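Local coordinates for protein sulfate transporter 4.1, chloroplastic (Arabidopsis thaliana, PDB 7LHV) that carries sulfate across a membrane together with protons, as an SLC26-family symporter that may play a role in regulating sulfate assimilation, at residues Leu295-Ala300 with Lys427-Cys432; Lys252-Pro257 with Pro305-Leu310; Ala113-Lys118 with Cys432-Ile437; Ile314-Pro319 with Phe421-Phe426; Tyr227-Ser232 with Glu244-Gly249. All blocks are in the same frame, centred on the assembly; numbering follows the deposited sequence.

Interaction 1 (Leu295-Ala300 with Lys427-Cys432); sequences LGTTIA and KYIPQC
T297 meets the Y428-P430 turn through both branches of its side chain: chi1 of -60° sets CG2 anti to the backbone N and OG1 anti to the carbonyl carbon. Y428 points its CB at the helix, and chi1 of -51°, CG anti to the carbonyl carbon, starts the ring away from it. T297 CG2 packs on Y428 CB at 3.8 Å, the two side chains passing at a slant. The hydroxyl lies over the backbone of the turn. T297 OG1 lies 3.5 Å from Y428 O and 3.8 Å from P430 CD, and the near flank of I429 reaches it too, with CG1 4.0 Å from T297 OG1. The polar need of this oxygen is met at least in part within its own helix, by a weak hydrogen bond to I293 O one turn earlier. Most of the partner segment is the short linker between helices 406-426 and 431-443 of the sulfate permease membrane domain, and it runs into the second helix. P430 sits at the N-cap of that helix and lies against the C-terminal part of helix 284-300. Its ring packs beside T297: P430 CG rests 4.2 Å from A300 CB and also 4.2 Å from G296 C, a spot where glycine presents bare backbone. Backbones come close here, T297 CA being 5.4 Å from I429 CA. M260 of helix 255-277 also touches P430, and M114 of helix 91-119 touches I429. The ring of Y428, turned from the contact, takes part in a cation-pi interaction with K301, just past the end of the helix.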
# COMPACT_ATOMS: atom_id res chain seq x y z
N LEU A 295 37.51 33.39 -1.69
CA LEU A 295 37.37 34.59 -0.88
C LEU A 295 37.74 34.31 0.57
O LEU A 295 38.66 34.92 1.12
CB LEU A 295 35.94 35.13 -0.99
CG LEU A 295 35.65 36.41 -0.21
CD1 LEU A 295 36.42 37.57 -0.80
CD2 LEU A 295 34.16 36.69 -0.20
N GLY A 296 37.06 33.34 1.19
CA GLY A 296 37.17 33.19 2.63
C GLY A 296 38.58 32.91 3.09
O GLY A 296 39.11 33.58 3.98
N THR A 297 39.24 31.95 2.43
CA THR A 297 40.62 31.61 2.78
C THR A 297 41.50 32.85 2.75
O THR A 297 42.39 33.00 3.61
CB THR A 297 41.15 30.56 1.80
OG1 THR A 297 40.34 29.38 1.88
CG2 THR A 297 42.59 30.21 2.14
N THR A 298 41.26 33.75 1.80
CA THR A 298 42.06 34.96 1.70
C THR A 298 42.02 35.74 3.01
O THR A 298 43.07 36.11 3.56
CB THR A 298 41.57 35.82 0.54
OG1 THR A 298 41.71 35.08 -0.68
CG2 THR A 298 42.38 37.10 0.44
N ILE A 299 40.82 35.97 3.55
CA ILE A 299 40.72 36.66 4.84
C ILE A 299 41.34 35.81 5.94
O ILE A 299 41.95 36.34 6.88
CB ILE A 299 39.26 37.04 5.15
CG1 ILE A 299 38.71 38.02 4.12
CG2 ILE A 299 39.15 37.63 6.55
CD1 ILE A 299 38.07 37.40 2.91
N ALA A 300 41.21 34.49 5.85
CA ALA A 300 41.87 33.62 6.82
C ALA A 300 43.39 33.71 6.73
O ALA A 300 44.07 33.33 7.69
CB ALA A 300 41.42 32.18 6.64
N LYS A 427 43.69 22.70 3.59
CA LYS A 427 43.65 22.81 5.04
C LYS A 427 43.41 24.23 5.53
O LYS A 427 43.16 24.42 6.72
CB LYS A 427 44.94 22.26 5.65
CG LYS A 427 46.18 23.06 5.30
CD LYS A 427 47.42 22.41 5.90
CE LYS A 427 48.67 23.20 5.57
NZ LYS A 427 49.89 22.58 6.15
N TYR A 428 43.49 25.23 4.65
CA TYR A 428 43.24 26.61 5.03
C TYR A 428 41.79 27.04 4.81
O TYR A 428 41.47 28.21 5.03
CB TYR A 428 44.17 27.55 4.26
CG TYR A 428 45.63 27.17 4.33
CD1 TYR A 428 46.28 27.06 5.55
CD2 TYR A 428 46.35 26.92 3.17
CE1 TYR A 428 47.61 26.71 5.62
CE2 TYR A 428 47.69 26.57 3.23
CZ TYR A 428 48.31 26.47 4.45
OH TYR A 428 49.64 26.12 4.52
N ILE A 429 40.92 26.14 4.38
CA ILE A 429 39.53 26.47 4.11
C ILE A 429 38.78 26.58 5.43
O ILE A 429 38.77 25.62 6.21
CB ILE A 429 38.87 25.43 3.19
CG1 ILE A 429 39.52 25.45 1.81
CG2 ILE A 429 37.38 25.69 3.08
CD1 ILE A 429 38.99 24.38 0.88
N PRO A 430 38.15 27.71 5.73
CA PRO A 430 37.35 27.82 6.95
C PRO A 430 36.13 26.92 6.89
O PRO A 430 35.58 26.64 5.82
CB PRO A 430 36.95 29.30 7.00
CG PRO A 430 37.90 29.99 6.07
CD PRO A 430 38.21 28.99 5.00
N GLN A 431 35.70 26.45 8.07
CA GLN A 431 34.50 25.63 8.14
C GLN A 431 33.24 26.44 7.88
O GLN A 431 32.26 25.91 7.34
CB GLN A 431 34.42 24.94 9.50
CG GLN A 431 35.59 24.02 9.80
CD GLN A 431 35.54 23.45 11.19
OE1 GLN A 431 36.57 23.05 11.75
NE2 GLN A 431 34.35 23.38 11.77
N CYS A 432 33.24 27.72 8.26
CA CYS A 432 32.09 28.56 7.99
C CYS A 432 31.86 28.74 6.50
O CYS A 432 30.72 28.89 6.06
CB CYS A 432 32.25 29.92 8.67
SG CYS A 432 33.62 30.91 8.05

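Interaction 2 (Lys252-Pro257 with Pro305-Leu310); sequences KFQWPP and PPSISL
S307 makes the closer part of this contact, its hydroxyl set between P256 and P257. S307 OG is 3.2 Å from P256 CG and likewise 3.2 Å from P257 CD, with the CB and CD methylenes of P256 not much farther away. Chi1 of 57° sets the oxygen between the backbone N and the carbonyl carbon, the position that aims it at the proline rings. The atoms of P256 and P257 nearest to it are ring carbons, and neither ring nitrogen has an N-H to offer it; toward the prolines the contact is one of van der Waals packing. Alongside, Q254 lays the aliphatic start of its side chain on the serine, CG 3.8 Å from S307 CB. The prolines lie in the first turn of helix 255-277, where N-H groups have no preceding turn to bond to, and their lack of that proton costs the helix nothing. The other segment belongs to the irregular connection after helix 284-300, so the contact fastens a loop to the start of a predicted transmembrane helix. Away from S307 the approach is looser. P305 CB approaches P256 CB at 3.9 Å, ring methylene against ring methylene. I308 offers its CG2 branch alone, 4.2 Å from P256 CB and 4.1 Å from P257 N, while the rest of the side chain leads away. P306, next to P305, is on the surface. Beyond I308 the loop leaves the helix start, and S309 pairs through its backbone with Q431.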
# COMPACT_ATOMS: atom_id res chain seq x y z
N LYS A 252 27.61 31.89 23.93
CA LYS A 252 28.92 31.58 23.37
C LYS A 252 29.06 32.06 21.93
O LYS A 252 29.79 31.47 21.13
CB LYS A 252 29.19 30.07 23.45
CG LYS A 252 29.27 29.52 24.86
CD LYS A 252 29.23 28.01 24.86
CE LYS A 252 27.80 27.50 24.72
NZ LYS A 252 27.74 26.01 24.70
N PHE A 253 28.36 33.13 21.58
CA PHE A 253 28.37 33.64 20.21
C PHE A 253 29.70 34.31 19.89
O PHE A 253 30.30 34.98 20.73
CB PHE A 253 27.22 34.62 20.02
CG PHE A 253 27.04 35.07 18.60
CD1 PHE A 253 26.56 34.20 17.63
CD2 PHE A 253 27.33 36.37 18.23
CE1 PHE A 253 26.38 34.62 16.33
CE2 PHE A 253 27.15 36.79 16.93
CZ PHE A 253 26.68 35.92 15.98
N GLN A 254 30.16 34.12 18.65
CA GLN A 254 31.36 34.77 18.15
C GLN A 254 31.02 35.57 16.89
O GLN A 254 30.26 35.11 16.04
CB GLN A 254 32.47 33.76 17.82
CG GLN A 254 33.11 33.11 19.03
CD GLN A 254 32.35 31.90 19.52
OE1 GLN A 254 31.51 31.35 18.80
NE2 GLN A 254 32.63 31.48 20.74
N TRP A 255 31.60 36.76 16.79
CA TRP A 255 31.34 37.67 15.67
C TRP A 255 32.10 37.29 14.39
O TRP A 255 31.50 37.34 13.31
CB TRP A 255 31.68 39.11 16.06
CG TRP A 255 30.51 39.87 16.64
CD1 TRP A 255 29.27 39.37 16.92
CD2 TRP A 255 30.48 41.25 16.99
NE1 TRP A 255 28.47 40.36 17.43
CE2 TRP A 255 29.19 41.53 17.48
CE3 TRP A 255 31.42 42.29 16.94
CZ2 TRP A 255 28.81 42.80 17.92
CZ3 TRP A 255 31.04 43.55 17.37
CH2 TRP A 255 29.75 43.79 17.86
N PRO A 256 33.39 36.96 14.44
CA PRO A 256 34.14 36.71 13.20
C PRO A 256 33.54 35.60 12.35
O PRO A 256 33.34 35.80 11.15
CB PRO A 256 35.55 36.36 13.70
CG PRO A 256 35.67 37.08 14.97
CD PRO A 256 34.31 37.02 15.60
N PRO A 257 33.28 34.40 12.91
CA PRO A 257 32.73 33.34 12.05
C PRO A 257 31.37 33.69 11.48
O PRO A 257 31.08 33.37 10.32
CB PRO A 257 32.68 32.12 12.97
CG PRO A 257 32.53 32.69 14.30
CD PRO A 257 33.37 33.93 14.31
N PRO A 305 41.45 35.79 11.84
CA PRO A 305 40.53 35.91 12.98
C PRO A 305 40.76 34.79 13.98
O PRO A 305 41.07 33.65 13.59
CB PRO A 305 39.14 35.80 12.33
CG PRO A 305 39.36 36.21 10.91
CD PRO A 305 40.72 35.70 10.56
N PRO A 306 40.62 35.07 15.28
CA PRO A 306 40.95 34.04 16.28
C PRO A 306 39.90 32.95 16.39
O PRO A 306 40.25 31.79 16.61
CB PRO A 306 41.07 34.85 17.58
CG PRO A 306 41.15 36.30 17.15
CD PRO A 306 40.35 36.38 15.90
N SER A 307 38.62 33.29 16.25
CA SER A 307 37.54 32.37 16.55
C SER A 307 37.09 31.54 15.36
O SER A 307 36.18 30.71 15.51
CB SER A 307 36.34 33.14 17.12
OG SER A 307 35.91 34.13 16.21
N ILE A 308 37.69 31.73 14.19
CA ILE A 308 37.34 30.92 13.03
C ILE A 308 38.04 29.57 13.12
O ILE A 308 39.10 29.44 13.76
CB ILE A 308 37.68 31.65 11.72
CG1 ILE A 308 39.19 31.87 11.62
CG2 ILE A 308 36.94 32.97 11.63
CD1 ILE A 308 39.65 32.27 10.24
N SER A 309 37.46 28.56 12.48
CA SER A 309 37.99 27.21 12.50
C SER A 309 38.25 26.74 11.08
O SER A 309 37.45 26.99 10.17
CB SER A 309 37.03 26.25 13.20
OG SER A 309 37.55 24.93 13.24
N LEU A 310 39.37 26.06 10.89
CA LEU A 310 39.76 25.52 9.59
C LEU A 310 39.50 24.01 9.56
O LEU A 310 39.34 23.36 10.59
CB LEU A 310 41.23 25.81 9.31
CG LEU A 310 41.73 27.19 9.72
CD1 LEU A 310 43.22 27.32 9.45
CD2 LEU A 310 40.95 28.29 9.01

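Interaction 3 (Ala113-Lys118 with Cys432-Ile437); sequences AMSYAK and CALAAI
L434 reaches across to S115 and K118, and its side chain can be followed atom by atom. CB points toward helix 91-119, and chi1 of -56° puts CG anti to the carbonyl carbon. CB comes first, 3.6 Å from S115 OG. CG stays in sight of the same oxygen at 4.1 Å. There the branches part: CD2 closes on S115 OG to 3.4 Å, whereas CD1 meets K118 CG at 3.8 Å, with the carbonyl oxygen of M114 at the fringe. The side chains of K118 and L434 cross at about a right angle; K118 touches with CG, and beyond it the chain is bent at chi2, chi3 and chi4. One turn on from L434, I437 comes to the serine as well, its CG2 3.5 Å from S115 OG. The hydroxyl thus sits in a notch made by leucine and isoleucine. Both segments lie in helices predicted to span the membrane, and they cross almost perpendicularly, at -95°, with an axis separation of 8.8 Å. The backbones come nearest at S115 and L434, their CA atoms 4.8 Å apart. On its far faces, helix 431-443 meets helices 255-277 and 206-229, through A433 and A435 among others. S115 OG is hydrogen-bonded to P111 O, one turn back in its own helix. That bond meets its polar need at least in part, and the oxygen can lie against the carbons of L434 and I437; between the two segments the contact is van der Waals.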
# COMPACT_ATOMS: atom_id res chain seq x y z
N ALA A 113 31.50 18.85 -2.78
CA ALA A 113 31.78 17.53 -2.23
C ALA A 113 32.30 17.63 -0.81
O ALA A 113 31.84 16.91 0.09
CB ALA A 113 32.77 16.79 -3.12
N MET A 114 33.27 18.52 -0.57
CA MET A 114 33.78 18.67 0.79
C MET A 114 32.70 19.18 1.74
O MET A 114 32.61 18.72 2.89
CB MET A 114 35.00 19.60 0.81
CG MET A 114 36.21 19.04 0.09
SD MET A 114 37.64 20.14 0.20
CE MET A 114 37.16 21.43 -0.94
N SER A 115 31.88 20.13 1.29
CA SER A 115 30.83 20.68 2.14
C SER A 115 29.81 19.61 2.51
O SER A 115 29.37 19.53 3.67
CB SER A 115 30.16 21.85 1.44
OG SER A 115 31.10 22.85 1.10
N TYR A 116 29.41 18.78 1.55
CA TYR A 116 28.45 17.72 1.83
C TYR A 116 29.05 16.65 2.73
O TYR A 116 28.34 16.09 3.57
CB TYR A 116 27.95 17.11 0.53
CG TYR A 116 27.11 18.04 -0.30
CD1 TYR A 116 26.35 19.03 0.29
CD2 TYR A 116 27.08 17.93 -1.68
CE1 TYR A 116 25.58 19.89 -0.47
CE2 TYR A 116 26.31 18.78 -2.45
CZ TYR A 116 25.57 19.75 -1.84
OH TYR A 116 24.80 20.60 -2.60
N ALA A 117 30.34 16.34 2.56
CA ALA A 117 30.99 15.41 3.47
C ALA A 117 30.98 15.95 4.89
O ALA A 117 30.76 15.21 5.85
CB ALA A 117 32.41 15.12 3.02
N LYS A 118 31.23 17.25 5.05
CA LYS A 118 31.14 17.87 6.37
C LYS A 118 29.72 17.79 6.91
O LYS A 118 29.52 17.59 8.12
CB LYS A 118 31.60 19.32 6.30
CG LYS A 118 33.10 19.50 6.44
CD LYS A 118 33.56 19.16 7.84
CE LYS A 118 33.04 20.17 8.84
NZ LYS A 118 33.64 21.52 8.63
N CYS A 432 33.24 27.72 8.26
CA CYS A 432 32.09 28.56 7.99
C CYS A 432 31.86 28.74 6.50
O CYS A 432 30.72 28.89 6.06
CB CYS A 432 32.25 29.92 8.67
SG CYS A 432 33.62 30.91 8.05
N ALA A 433 32.93 28.71 5.70
CA ALA A 433 32.76 28.76 4.24
C ALA A 433 32.01 27.54 3.73
O ALA A 433 31.11 27.66 2.89
CB ALA A 433 34.12 28.89 3.56
N LEU A 434 32.37 26.35 4.21
CA LEU A 434 31.66 25.14 3.80
C LEU A 434 30.22 25.17 4.28
O LEU A 434 29.31 24.73 3.57
CB LEU A 434 32.39 23.91 4.33
CG LEU A 434 33.86 23.76 3.95
CD1 LEU A 434 34.40 22.43 4.43
CD2 LEU A 434 34.04 23.90 2.45
N ALA A 435 29.99 25.69 5.49
CA ALA A 435 28.62 25.82 5.97
C ALA A 435 27.81 26.76 5.08
O ALA A 435 26.64 26.49 4.78
CB ALA A 435 28.61 26.33 7.41
N ALA A 436 28.42 27.87 4.66
CA ALA A 436 27.74 28.80 3.76
C ALA A 436 27.44 28.14 2.42
O ALA A 436 26.39 28.38 1.82
CB ALA A 436 28.57 30.06 3.58
N ILE A 437 28.37 27.32 1.93
CA ILE A 437 28.13 26.62 0.67
C ILE A 437 26.95 25.67 0.80
O ILE A 437 26.10 25.59 -0.09
CB ILE A 437 29.41 25.88 0.22
CG1 ILE A 437 30.45 26.88 -0.27
CG2 ILE A 437 29.09 24.89 -0.88
CD1 ILE A 437 31.80 26.27 -0.50

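Interaction 4 (Ile314-Pro319 with Phe421-Phe426); sequences IPQGLP and FLTPMF
I314 and T423 cross obliquely, with I314 CG2 4.0 Å from T423 CB, and the isoleucine then extends its other branch to F426. Its CD1 stops 3.7 Å from F426 CB, touching the root of the phenylalanine while the ring leads away toward V110 and M114 of helix 91-119. Q316 approaches T423 from another direction, the two side chains lying at about a right angle. Q316 CB and CG each lie 3.2 Å from T423 OG1; chi1 of -180°, CG anti to the backbone N, and the extended chain beyond carry OE1 on to P424, where it comes to 3.6 Å of P424 CG. Chi1 of 61° is what turns the threonine oxygen to Q316, while T423 CG2 takes the side of P315 O at 3.8 Å. Thus the irregular chain 314-319 is draped over the weakly bonded, kinked end of helix 406-426, and the neighbouring G317 pairs through its backbone with L419. The chemistry is mixed: an apolar side formed by I314, T423 and F426, and a surface side where glutamine and threonine oxygens meet carbon, a union resting on van der Waals fit.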
# COMPACT_ATOMS: atom_id res chain seq x y z
N ILE A 314 44.30 17.38 5.75
CA ILE A 314 43.52 16.49 4.90
C ILE A 314 44.48 15.48 4.28
O ILE A 314 45.50 15.88 3.73
CB ILE A 314 42.76 17.26 3.79
CG1 ILE A 314 41.45 17.82 4.35
CG2 ILE A 314 42.48 16.36 2.60
CD1 ILE A 314 40.71 18.71 3.38
N PRO A 315 44.19 14.18 4.36
CA PRO A 315 45.11 13.19 3.79
C PRO A 315 45.23 13.34 2.28
O PRO A 315 44.27 13.70 1.59
CB PRO A 315 44.47 11.85 4.17
CG PRO A 315 43.04 12.17 4.41
CD PRO A 315 43.02 13.55 4.98
N GLN A 316 46.42 13.06 1.77
CA GLN A 316 46.74 13.22 0.36
C GLN A 316 46.87 11.85 -0.31
O GLN A 316 47.52 10.95 0.24
CB GLN A 316 48.04 14.00 0.17
CG GLN A 316 48.43 14.21 -1.28
CD GLN A 316 49.75 14.95 -1.42
OE1 GLN A 316 50.14 15.72 -0.55
NE2 GLN A 316 50.44 14.71 -2.53
N GLY A 317 46.27 11.71 -1.48
CA GLY A 317 46.40 10.48 -2.24
C GLY A 317 45.07 9.83 -2.58
O GLY A 317 44.06 10.09 -1.93
N LEU A 318 45.08 8.98 -3.60
CA LEU A 318 43.87 8.29 -4.01
C LEU A 318 43.48 7.24 -2.96
O LEU A 318 44.35 6.68 -2.28
CB LEU A 318 44.07 7.62 -5.36
CG LEU A 318 44.60 8.51 -6.48
CD1 LEU A 318 44.82 7.71 -7.75
CD2 LEU A 318 43.64 9.66 -6.73
N PRO A 319 42.19 6.97 -2.80
CA PRO A 319 41.77 5.92 -1.87
C PRO A 319 42.23 4.55 -2.32
O PRO A 319 42.41 4.28 -3.51
CB PRO A 319 40.24 6.03 -1.89
CG PRO A 319 39.92 6.68 -3.18
CD PRO A 319 41.04 7.62 -3.45
N PHE A 421 46.97 16.75 -5.83
CA PHE A 421 47.73 18.00 -5.83
C PHE A 421 47.13 19.10 -4.97
O PHE A 421 47.86 19.96 -4.46
CB PHE A 421 47.89 18.50 -7.26
CG PHE A 421 48.47 17.48 -8.20
CD1 PHE A 421 49.77 17.02 -8.02
CD2 PHE A 421 47.74 16.99 -9.26
CE1 PHE A 421 50.31 16.09 -8.87
CE2 PHE A 421 48.28 16.05 -10.12
CZ PHE A 421 49.56 15.60 -9.92
N LEU A 422 45.81 19.10 -4.78
CA LEU A 422 45.14 20.21 -4.14
C LEU A 422 44.84 19.98 -2.66
O LEU A 422 44.42 20.92 -1.98
CB LEU A 422 43.84 20.54 -4.87
CG LEU A 422 43.97 21.16 -6.27
CD1 LEU A 422 42.73 21.95 -6.61
CD2 LEU A 422 45.21 22.03 -6.35
N THR A 423 45.05 18.77 -2.15
CA THR A 423 44.80 18.52 -0.74
C THR A 423 45.66 19.35 0.21
O THR A 423 45.13 19.80 1.24
CB THR A 423 44.94 17.02 -0.44
OG1 THR A 423 46.27 16.57 -0.73
CG2 THR A 423 43.95 16.22 -1.27
N PRO A 424 46.97 19.58 -0.03
CA PRO A 424 47.72 20.41 0.92
C PRO A 424 47.18 21.82 1.06
O PRO A 424 47.26 22.40 2.15
CB PRO A 424 49.14 20.41 0.33
CG PRO A 424 49.19 19.22 -0.54
CD PRO A 424 47.83 19.13 -1.13
N MET A 425 46.62 22.39 -0.00
CA MET A 425 46.07 23.74 0.05
C MET A 425 44.66 23.78 0.63
O MET A 425 44.14 24.87 0.87
CB MET A 425 46.07 24.37 -1.34
CG MET A 425 47.45 24.50 -1.96
SD MET A 425 48.31 25.99 -1.42
CE MET A 425 49.80 25.28 -0.72
N PHE A 426 44.03 22.62 0.86
CA PHE A 426 42.67 22.60 1.35
C PHE A 426 42.58 22.82 2.86
O PHE A 426 41.49 23.12 3.35
CB PHE A 426 42.00 21.26 1.00
CG PHE A 426 41.59 21.16 -0.43
CD1 PHE A 426 41.49 22.29 -1.22
CD2 PHE A 426 41.29 19.93 -0.99
CE1 PHE A 426 41.11 22.20 -2.54
CE2 PHE A 426 40.91 19.83 -2.31
CZ PHE A 426 40.81 20.96 -3.09

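Interaction 5 (Tyr227-Ser232 with Glu244-Gly249); sequences YFLGYS and ESIIAG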
# COMPACT_ATOMS: atom_id res chain seq x y z
N TYR A 227 27.92 26.45 12.50
CA TYR A 227 29.24 26.94 12.13
C TYR A 227 29.27 28.46 12.07
O TYR A 227 30.28 29.08 12.40
CB TYR A 227 29.67 26.33 10.80
CG TYR A 227 29.79 24.83 10.83
CD1 TYR A 227 30.90 24.21 11.37
CD2 TYR A 227 28.77 24.03 10.33
CE1 TYR A 227 31.01 22.83 11.40
CE2 TYR A 227 28.87 22.65 10.36
CZ TYR A 227 29.99 22.06 10.89
OH TYR A 227 30.10 20.69 10.92
N PHE A 228 28.17 29.06 11.62
CA PHE A 228 28.07 30.52 11.65
C PHE A 228 28.08 31.03 13.09
O PHE A 228 28.76 32.02 13.40
CB PHE A 228 26.79 30.98 10.96
CG PHE A 228 26.85 30.93 9.46
CD1 PHE A 228 27.77 30.14 8.80
CD2 PHE A 228 25.97 31.69 8.70
CE1 PHE A 228 27.81 30.10 7.43
CE2 PHE A 228 26.02 31.66 7.33
CZ PHE A 228 26.94 30.86 6.69
N LEU A 229 27.35 30.36 13.98
CA LEU A 229 27.27 30.80 15.37
C LEU A 229 28.63 30.70 16.05
O LEU A 229 29.01 31.60 16.81
CB LEU A 229 26.23 29.98 16.12
CG LEU A 229 24.78 30.12 15.64
CD1 LEU A 229 23.88 29.19 16.43
CD2 LEU A 229 24.32 31.55 15.77
N GLY A 230 29.36 29.63 15.80
CA GLY A 230 30.67 29.43 16.38
C GLY A 230 30.72 28.48 17.56
O GLY A 230 31.82 28.18 18.03
N TYR A 231 29.58 28.00 18.04
CA TYR A 231 29.55 27.05 19.14
C TYR A 231 28.73 25.83 18.74
O TYR A 231 27.79 25.92 17.95
CB TYR A 231 28.97 27.68 20.42
CG TYR A 231 27.61 28.31 20.25
CD1 TYR A 231 26.44 27.57 20.40
CD2 TYR A 231 27.48 29.67 19.97
CE1 TYR A 231 25.20 28.15 20.26
CE2 TYR A 231 26.25 30.25 19.82
CZ TYR A 231 25.11 29.50 19.97
OH TYR A 231 23.88 30.08 19.82
N SER A 232 29.11 24.68 19.30
CA SER A 232 28.41 23.44 18.99
C SER A 232 26.99 23.47 19.54
O SER A 232 26.74 23.94 20.65
CB SER A 232 29.17 22.25 19.58
OG SER A 232 28.65 21.03 19.09
N GLU A 244 16.17 25.20 20.60
CA GLU A 244 16.42 25.26 22.04
C GLU A 244 17.92 25.28 22.34
O GLU A 244 18.37 26.05 23.19
CB GLU A 244 15.76 24.07 22.73
CG GLU A 244 14.25 24.18 22.87
CD GLU A 244 13.63 22.94 23.47
OE1 GLU A 244 14.39 22.09 23.98
OE2 GLU A 244 12.39 22.82 23.45
N SER A 245 18.69 24.45 21.64
CA SER A 245 20.13 24.43 21.85
C SER A 245 20.77 25.75 21.42
O SER A 245 21.69 26.24 22.08
CB SER A 245 20.76 23.27 21.09
OG SER A 245 20.47 23.37 19.71
N ILE A 246 20.31 26.31 20.30
CA ILE A 246 20.86 27.59 19.84
C ILE A 246 20.60 28.68 20.88
O ILE A 246 21.49 29.47 21.21
CB ILE A 246 20.27 27.96 18.47
CG1 ILE A 246 20.86 27.05 17.38
CG2 ILE A 246 20.54 29.42 18.15
CD1 ILE A 246 20.10 27.09 16.08
N ILE A 247 19.37 28.72 21.41
CA ILE A 247 19.04 29.71 22.44
C ILE A 247 19.89 29.48 23.68
O ILE A 247 20.38 30.44 24.30
CB ILE A 247 17.54 29.67 22.75
CG1 ILE A 247 16.73 30.12 21.54
CG2 ILE A 247 17.22 30.54 23.95
CD1 ILE A 247 15.27 29.78 21.62
N ALA A 248 20.07 28.22 24.08
CA ALA A 248 20.86 27.92 25.26
C ALA A 248 22.31 28.36 25.10
O ALA A 248 22.90 28.93 26.03
CB ALA A 248 20.80 26.42 25.57
N GLY A 249 22.89 28.12 23.94
CA GLY A 249 24.28 28.46 23.70
C GLY A 249 24.54 29.87 23.22
O GLY A 249 25.70 30.24 23.04
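S245 is the first residue of 244-249 to come near Y231, and only by its backbone: its carbonyl oxygen lies oblique to the ring, 4.4 Å from Y231 CE1. Its hydroxyl turns back into its own helix, hydrogen-bonded to I242 O and P241 O. I246 follows with two contacts. Its carbonyl oxygen accepts a hydrogen bond from the phenol, Y231 OH to I246 O 2.8 Å, the donor lying in the carbonyl plane on a lone pair, with a C=O...O angle of 128°. Its side chain meets L229 at about a right angle, I246 CG1 and CG2 both 3.8 Å from L229 CD1, and CG2 also borders the phenol oxygen. Three residues on, G249 has no side chain and lays its backbone against the ring. G249 O stands 3.1 Å above the plane of the Y231 ring, displaced from the centre toward the rim. One tyrosine is thereby held at its hydroxyl by I246 O and packed on one face by G249 O. Chi1 of 54° on Y231 turns CG in between N and C, starting the ring toward the helix. G230, the first residue past helix 206-229, has a phi of 101° and leaves helical angles. The arrangement is a loop connecting two successive helices of the sulfate permease membrane domain, with glycine just past the first helix and a buried tyrosine fastening the loop to the next, 239-249.

Overall arrangement
From the N terminus, helix 91-119 opens interaction 3, whose loop closes last, at 432-437, and encloses all the others. Interaction 5 closes first, a short loop between helices 206-229 and 239-249. Interaction 2 opens at 252-257 and closes at 305-310; interaction 1 opens between these, at 295-300, so the two cross. Interaction 4 then runs from 314-319 to 421-426, nested inside interaction 1, which closes immediately afterwards at 427-432. Interactions 1 and 3 share C432 and helix 431-443, which also touches Y227 and F228 of interaction 5. Together they tie helices 91-119, 206-229, 239-249, 255-277, 284-300 and 406-426 and the loop 305-319 to one another, several through helix 431-443.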